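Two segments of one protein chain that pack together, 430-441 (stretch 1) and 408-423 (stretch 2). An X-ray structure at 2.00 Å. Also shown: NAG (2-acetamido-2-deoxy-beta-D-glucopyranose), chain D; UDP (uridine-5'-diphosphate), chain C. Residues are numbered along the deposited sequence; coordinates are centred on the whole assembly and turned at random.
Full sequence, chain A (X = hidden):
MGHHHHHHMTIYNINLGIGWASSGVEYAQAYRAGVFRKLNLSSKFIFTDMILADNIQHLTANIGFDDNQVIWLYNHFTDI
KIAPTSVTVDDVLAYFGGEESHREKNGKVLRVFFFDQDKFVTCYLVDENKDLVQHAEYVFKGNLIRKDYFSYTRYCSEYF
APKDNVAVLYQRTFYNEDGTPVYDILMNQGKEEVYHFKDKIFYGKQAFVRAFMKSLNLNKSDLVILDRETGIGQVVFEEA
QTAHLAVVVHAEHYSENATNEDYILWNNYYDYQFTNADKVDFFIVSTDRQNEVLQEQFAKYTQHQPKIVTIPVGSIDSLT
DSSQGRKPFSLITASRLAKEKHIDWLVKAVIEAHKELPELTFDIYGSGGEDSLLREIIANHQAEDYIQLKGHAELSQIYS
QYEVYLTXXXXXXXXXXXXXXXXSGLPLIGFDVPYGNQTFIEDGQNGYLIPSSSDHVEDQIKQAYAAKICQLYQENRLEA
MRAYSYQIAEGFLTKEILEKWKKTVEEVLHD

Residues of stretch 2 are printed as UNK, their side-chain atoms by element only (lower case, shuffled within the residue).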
# COMPACT_ATOMS: atom_id res chain seq x y z
N GLY A 430 -15.16 -10.28 14.61
CA GLY A 430 -15.21 -8.88 14.18
C GLY A 430 -16.59 -8.25 14.24
O GLY A 430 -17.58 -8.92 14.54
N PHE A 431 -16.64 -6.96 13.95
CA PHE A 431 -17.91 -6.25 13.92
C PHE A 431 -18.79 -6.67 12.75
O PHE A 431 -18.28 -7.00 11.66
CB PHE A 431 -17.68 -4.74 13.83
CG PHE A 431 -17.25 -4.09 15.11
CD1 PHE A 431 -18.06 -4.14 16.26
CD2 PHE A 431 -16.05 -3.38 15.18
CE1 PHE A 431 -17.67 -3.50 17.43
CE2 PHE A 431 -15.66 -2.75 16.35
CZ PHE A 431 -16.47 -2.81 17.48
N ASP A 432 -20.11 -6.68 12.97
CA ASP A 432 -21.08 -6.94 11.93
C ASP A 432 -21.24 -5.70 11.06
O ASP A 432 -22.21 -4.96 11.19
CB ASP A 432 -22.42 -7.34 12.56
CG ASP A 432 -23.39 -7.97 11.56
OD1 ASP A 432 -23.10 -8.00 10.35
OD2 ASP A 432 -24.45 -8.46 12.00
N VAL A 433 -20.25 -5.45 10.21
CA VAL A 433 -20.22 -4.24 9.39
C VAL A 433 -19.78 -4.59 7.98
O VAL A 433 -19.00 -5.52 7.79
CB VAL A 433 -19.29 -3.14 9.97
CG1 VAL A 433 -19.91 -2.50 11.22
CG2 VAL A 433 -17.89 -3.67 10.26
N PRO A 434 -20.28 -3.86 6.97
CA PRO A 434 -19.88 -4.14 5.59
C PRO A 434 -18.46 -3.62 5.28
O PRO A 434 -17.94 -2.80 6.02
CB PRO A 434 -20.93 -3.40 4.77
CG PRO A 434 -21.38 -2.28 5.64
CD PRO A 434 -21.26 -2.76 7.06
N TYR A 435 -17.81 -4.13 4.24
CA TYR A 435 -18.27 -5.28 3.45
C TYR A 435 -17.56 -6.57 3.84
O TYR A 435 -18.16 -7.65 3.83
CB TYR A 435 -18.08 -5.00 1.96
CG TYR A 435 -18.80 -3.74 1.57
CD1 TYR A 435 -20.16 -3.77 1.30
CD2 TYR A 435 -18.13 -2.52 1.49
CE1 TYR A 435 -20.85 -2.61 0.96
CE2 TYR A 435 -18.79 -1.36 1.13
CZ TYR A 435 -20.15 -1.40 0.86
OH TYR A 435 -20.82 -0.25 0.53
N GLY A 436 -16.27 -6.45 4.17
CA GLY A 436 -15.41 -7.62 4.35
C GLY A 436 -15.80 -8.61 5.44
O GLY A 436 -15.76 -9.83 5.23
N ASN A 437 -16.15 -8.09 6.61
CA ASN A 437 -16.53 -8.93 7.74
C ASN A 437 -17.75 -9.77 7.42
O ASN A 437 -17.83 -10.93 7.80
CB ASN A 437 -16.80 -8.08 8.99
CG ASN A 437 -15.53 -7.68 9.71
OD1 ASN A 437 -14.42 -7.90 9.22
ND2 ASN A 437 -15.69 -7.10 10.89
N GLN A 438 -18.69 -9.18 6.71
CA GLN A 438 -19.90 -9.88 6.30
C GLN A 438 -19.64 -10.89 5.18
O GLN A 438 -20.39 -11.86 5.04
CB GLN A 438 -21.00 -8.88 5.94
CG GLN A 438 -21.51 -8.11 7.15
CD GLN A 438 -22.28 -6.86 6.80
OE1 GLN A 438 -22.34 -6.45 5.63
NE2 GLN A 438 -22.86 -6.22 7.81
N THR A 439 -18.57 -10.68 4.41
CA THR A 439 -18.09 -11.67 3.42
C THR A 439 -17.36 -12.87 4.09
O THR A 439 -17.57 -14.03 3.72
CB THR A 439 -17.17 -11.00 2.35
OG1 THR A 439 -17.88 -9.95 1.69
CG2 THR A 439 -16.76 -11.99 1.29
N PHE A 440 -16.49 -12.59 5.05
CA PHE A 440 -15.59 -13.63 5.57
C PHE A 440 -15.99 -14.32 6.88
O PHE A 440 -15.40 -15.34 7.23
CB PHE A 440 -14.16 -13.09 5.69
CG PHE A 440 -13.55 -12.71 4.37
CD1 PHE A 440 -13.31 -13.67 3.39
CD2 PHE A 440 -13.25 -11.38 4.09
CE1 PHE A 440 -12.77 -13.33 2.16
CE2 PHE A 440 -12.70 -11.03 2.86
CZ PHE A 440 -12.46 -12.00 1.90
N ILE A 441 -16.98 -13.76 7.59
CA ILE A 441 -17.42 -14.33 8.87
C ILE A 441 -18.86 -14.82 8.77
O ILE A 441 -19.77 -14.06 8.42
CB ILE A 441 -17.30 -13.32 10.05
CG1 ILE A 441 -15.95 -12.60 10.05
CG2 ILE A 441 -17.53 -14.02 11.39
CD1 ILE A 441 -15.78 -11.58 11.16
N UNK A 408 -11.31 -5.19 14.97
CA UNK A 408 -12.25 -4.19 15.47
C UNK A 408 -12.40 -3.07 14.44
O UNK A 408 -12.88 -1.98 14.76
c UNK A 408 -11.74 -3.65 16.78
N UNK A 409 -11.97 -3.33 13.21
CA UNK A 409 -12.19 -2.38 12.13
C UNK A 409 -13.68 -2.16 11.93
O UNK A 409 -14.47 -3.12 11.89
o UNK A 409 -11.83 -1.99 9.76
c UNK A 409 -11.54 -2.87 10.83
N UNK A 410 -14.05 -0.89 11.80
CA UNK A 410 -15.44 -0.53 11.63
C UNK A 410 -15.90 -0.53 10.16
O UNK A 410 -17.07 -0.27 9.87
c UNK A 410 -15.94 0.59 13.83
c UNK A 410 -15.75 0.82 12.32
o UNK A 410 -14.64 1.71 12.14
N UNK A 411 -14.98 -0.85 9.24
CA UNK A 411 -15.31 -0.90 7.81
C UNK A 411 -14.20 -1.50 6.97
O UNK A 411 -13.03 -1.11 7.11
c UNK A 411 -15.65 0.51 7.29
o UNK A 411 -15.83 0.50 5.88
N UNK A 412 -14.54 -2.44 6.09
CA UNK A 412 -13.57 -2.95 5.12
C UNK A 412 -14.17 -3.13 3.75
O UNK A 412 -15.19 -3.80 3.58
c UNK A 412 -12.16 -4.23 6.87
c UNK A 412 -10.83 -3.49 6.78
c UNK A 412 -12.95 -4.29 5.57
o UNK A 412 -10.29 -3.14 7.87
o UNK A 412 -10.29 -3.28 5.66
N UNK A 413 -13.53 -2.52 2.75
CA UNK A 413 -13.88 -2.74 1.37
C UNK A 413 -13.79 -4.22 1.04
O UNK A 413 -14.58 -4.76 0.26
N UNK A 414 -12.81 -4.88 1.64
CA UNK A 414 -12.57 -6.30 1.41
C UNK A 414 -11.87 -6.87 2.61
O UNK A 414 -12.41 -7.74 3.31
c UNK A 414 -12.54 -10.00 -1.11
c UNK A 414 -12.67 -8.67 -0.72
c UNK A 414 -10.34 -8.62 -0.12
c UNK A 414 -11.71 -6.51 0.17
c UNK A 414 -11.31 -10.64 -1.01
c UNK A 414 -10.21 -9.95 -0.52
c UNK A 414 -11.57 -7.96 -0.23
N UNK A 415 -10.66 -6.37 2.86
CA UNK A 415 -9.84 -6.81 3.99
C UNK A 415 -8.97 -8.00 3.67
O UNK A 415 -9.31 -9.16 3.98
N UNK A 416 -7.82 -7.72 3.07
CA UNK A 416 -6.92 -8.76 2.64
C UNK A 416 -6.44 -9.66 3.79
O UNK A 416 -6.30 -10.86 3.58
c UNK A 416 -6.06 -7.64 0.47
c UNK A 416 -5.73 -8.15 1.89
c UNK A 416 -4.93 -6.77 -0.11
c UNK A 416 -6.46 -8.75 -0.50
N UNK A 417 -6.19 -9.10 4.97
CA UNK A 417 -5.79 -9.94 6.13
C UNK A 417 -6.92 -10.88 6.62
O UNK A 417 -6.64 -11.90 7.25
o UNK A 417 -6.35 -8.29 7.83
c UNK A 417 -5.29 -9.13 7.34
c UNK A 417 -4.04 -8.30 6.95
N UNK A 418 -8.17 -10.52 6.34
CA UNK A 418 -9.30 -11.41 6.66
C UNK A 418 -9.28 -12.65 5.74
O UNK A 418 -9.44 -13.77 6.20
c UNK A 418 -10.63 -10.67 6.56
c UNK A 418 -10.59 -9.44 8.77
c UNK A 418 -12.21 -8.79 6.96
c UNK A 418 -10.83 -9.32 7.26
N UNK A 419 -9.07 -12.41 4.46
CA UNK A 419 -8.90 -13.49 3.47
C UNK A 419 -7.68 -14.34 3.78
O UNK A 419 -7.73 -15.58 3.79
c UNK A 419 -8.62 -13.96 0.96
c UNK A 419 -8.78 -12.90 2.05
s UNK A 419 -8.00 -13.27 -0.58
c UNK A 419 -6.29 -12.98 -0.10
N UNK A 420 -6.57 -13.67 4.04
CA UNK A 420 -5.34 -14.34 4.39
C UNK A 420 -5.53 -15.17 5.66
O UNK A 420 -5.15 -16.35 5.69
o UNK A 420 -2.86 -10.71 2.25
c UNK A 420 -2.95 -11.42 3.29
c UNK A 420 -3.75 -12.74 3.19
c UNK A 420 -4.19 -13.32 4.53
o UNK A 420 -2.45 -11.10 4.39
N UNK A 421 -6.14 -14.58 6.68
CA UNK A 421 -6.44 -15.30 7.92
C UNK A 421 -7.27 -16.58 7.72
O UNK A 421 -6.90 -17.63 8.21
c UNK A 421 -7.08 -14.36 8.95
N UNK A 422 -8.38 -16.51 6.98
CA UNK A 422 -9.21 -17.72 6.79
C UNK A 422 -8.53 -18.77 5.89
O UNK A 422 -8.77 -19.98 6.05
c UNK A 422 -10.64 -16.82 4.88
c UNK A 422 -11.93 -17.03 4.11
c UNK A 422 -10.65 -17.43 6.28
c UNK A 422 -11.43 -16.57 7.27
N UNK A 423 -7.72 -18.30 4.94
CA UNK A 423 -6.90 -19.18 4.10
C UNK A 423 -5.88 -19.98 4.89
O UNK A 423 -5.42 -21.02 4.43
C1 NAG D . -8.35 -1.00 1.49
C2 NAG D . -9.62 -1.27 2.28
C3 NAG D . -9.48 -2.80 2.39
C4 NAG D . -9.22 -3.45 1.02
C5 NAG D . -8.08 -2.73 0.26
C6 NAG D . -7.69 -3.35 -1.07
C7 NAG D . -10.65 -0.26 4.24
C8 NAG D . -10.39 0.28 5.62
N2 NAG D . -9.58 -0.71 3.61
O1 NAG D . -7.53 0.10 1.78
O3 NAG D . -10.59 -3.39 3.05
O4 NAG D . -8.86 -4.80 1.25
O5 NAG D . -8.50 -1.37 0.14
O6 NAG D . -8.78 -3.16 -1.94
O7 NAG D . -11.79 -0.25 3.76
N1 UDP C . 0.35 -6.54 5.87
C2 UDP C . 1.66 -7.07 5.91
N3 UDP C . 2.31 -7.11 7.06
C4 UDP C . 1.78 -6.65 8.21
C5 UDP C . 0.49 -6.11 8.21
C6 UDP C . -0.21 -6.08 7.01
O2 UDP C . 2.21 -7.52 4.87
O4 UDP C . 2.47 -6.73 9.25
C1' UDP C . -0.36 -6.55 4.59
C2' UDP C . -1.42 -7.65 4.63
O2' UDP C . -0.92 -8.95 4.26
C3' UDP C . -2.50 -7.18 3.67
C4' UDP C . -2.33 -5.66 3.66
O4' UDP C . -1.11 -5.36 4.36
O3' UDP C . -2.27 -7.69 2.35
C5' UDP C . -3.47 -4.93 4.37
O5' UDP C . -4.63 -5.02 3.56
PA UDP C . -6.11 -4.90 4.18
O1A UDP C . -7.11 -5.01 3.07
O2A UDP C . -6.17 -5.89 5.32
O3A UDP C . -6.17 -3.50 4.98
PB UDP C . -6.02 -1.98 4.48
O1B UDP C . -7.09 -1.24 5.24
O2B UDP C . -4.59 -1.59 4.85
O3B UDP C . -6.30 -2.00 2.99
O HOH W 1 -14.28 -5.62 12.90
O HOH W 2 -18.28 -0.15 5.37

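Position 408 carries a single carbon, 4.0 Å from Phe 431 CE2 at its CB, while its backbone O lies 3.3 Å from the same CE2, at the ring edge. One carbon means alanine, Ala 408.

Position 409 has one carbon and then one oxygen: serine. Its backbone O takes a hydrogen bond from water 1, which also accepts from Phe 431 N and Asn 437 ND2, so the water joins the stretches. Ser 409 OG donates to a side-chain oxygen of position 412.

At 410 a carbon carries one oxygen and one carbon, the branched pattern of threonine. Thr 410 CG2 lies 4.2 Å from Phe 431 CD2, and Thr 410 O sits 3.5 Å from Val 433 CG2.

Position 411 is again one carbon then one oxygen, so Ser 411. Its OG donates to water 2 at 2.6 Å, and that water donates to Pro 434 O at 2.7 Å, a second water-mediated link.

Position 412 shows three carbons, the third bearing two oxygens. Two oxygens on the third carbon, with no nitrogen, make a carboxylate: Glu 412. Consistently, Glu 412 OE2 accepts from Ser 409 OG and Glu 412 OE1 from NAG O3. Its backbone serves stretch 1: Glu 412 O accepts from Tyr 435 N at 2.7 Å and Gly 436 N at 2.9 Å, and Glu 412 N gives a weak bond to Pro 434 O at 3.4 Å.

Position 413 has no side-chain atoms and is Gly 413; its CA lies at the edge of the Tyr 435 ring, and its N donates to NAG O7.

Position 414 has one carbon and a ring of six carbons with no oxygen, hence Phe 414. The edge of Phe 440 meets its face, CZ to CZ 3.4 Å. Phe 414 O is 3.2 Å from Gly 436 CA, a CA-H...O contact.

Position 415 is bare too. With phi/psi of 88/83, a CB would jam against the preceding carbonyl, so Gly 415 fits; it caps the helix that follows.

Position 416 has four carbons forked at the second, Leu 416, pointing away from stretch 1. Position 417, a carbon with one oxygen and one carbon, is Thr 417, out of reach. Both backbone N atoms bind UDP.

Position 418 repeats the leucine fork: Leu 418 CB is 3.7 Å from Phe 440 CD2, and CD1 is 3.3 Å from Asn 437 OD1. Position 419 has a sulfur in an unbranched chain, Met 419, with CB 3.8 Å from Phe 440 CZ.

Position 420, three carbons ending in two oxygens that accept from UDP hydroxyls, is Glu 420; 421, one carbon, is Ala 421. Position 422 has four carbons, forked at the first with one arm two carbons long, which is Ile 422, its CD1 3.7 Å from Phe 440 CD1. Position 423, bare, is Gly 423.

The contact combines two devices: a single backbone bridge sets the register, and Phe 440 packs against 414, 418, 419 and 422. Gly 436 permits the close approach, since a CB there would fall 2.2 Å from Phe 414 O.

Stretch 2, residues 408-423: ASTSEGFGLTLMEAIG
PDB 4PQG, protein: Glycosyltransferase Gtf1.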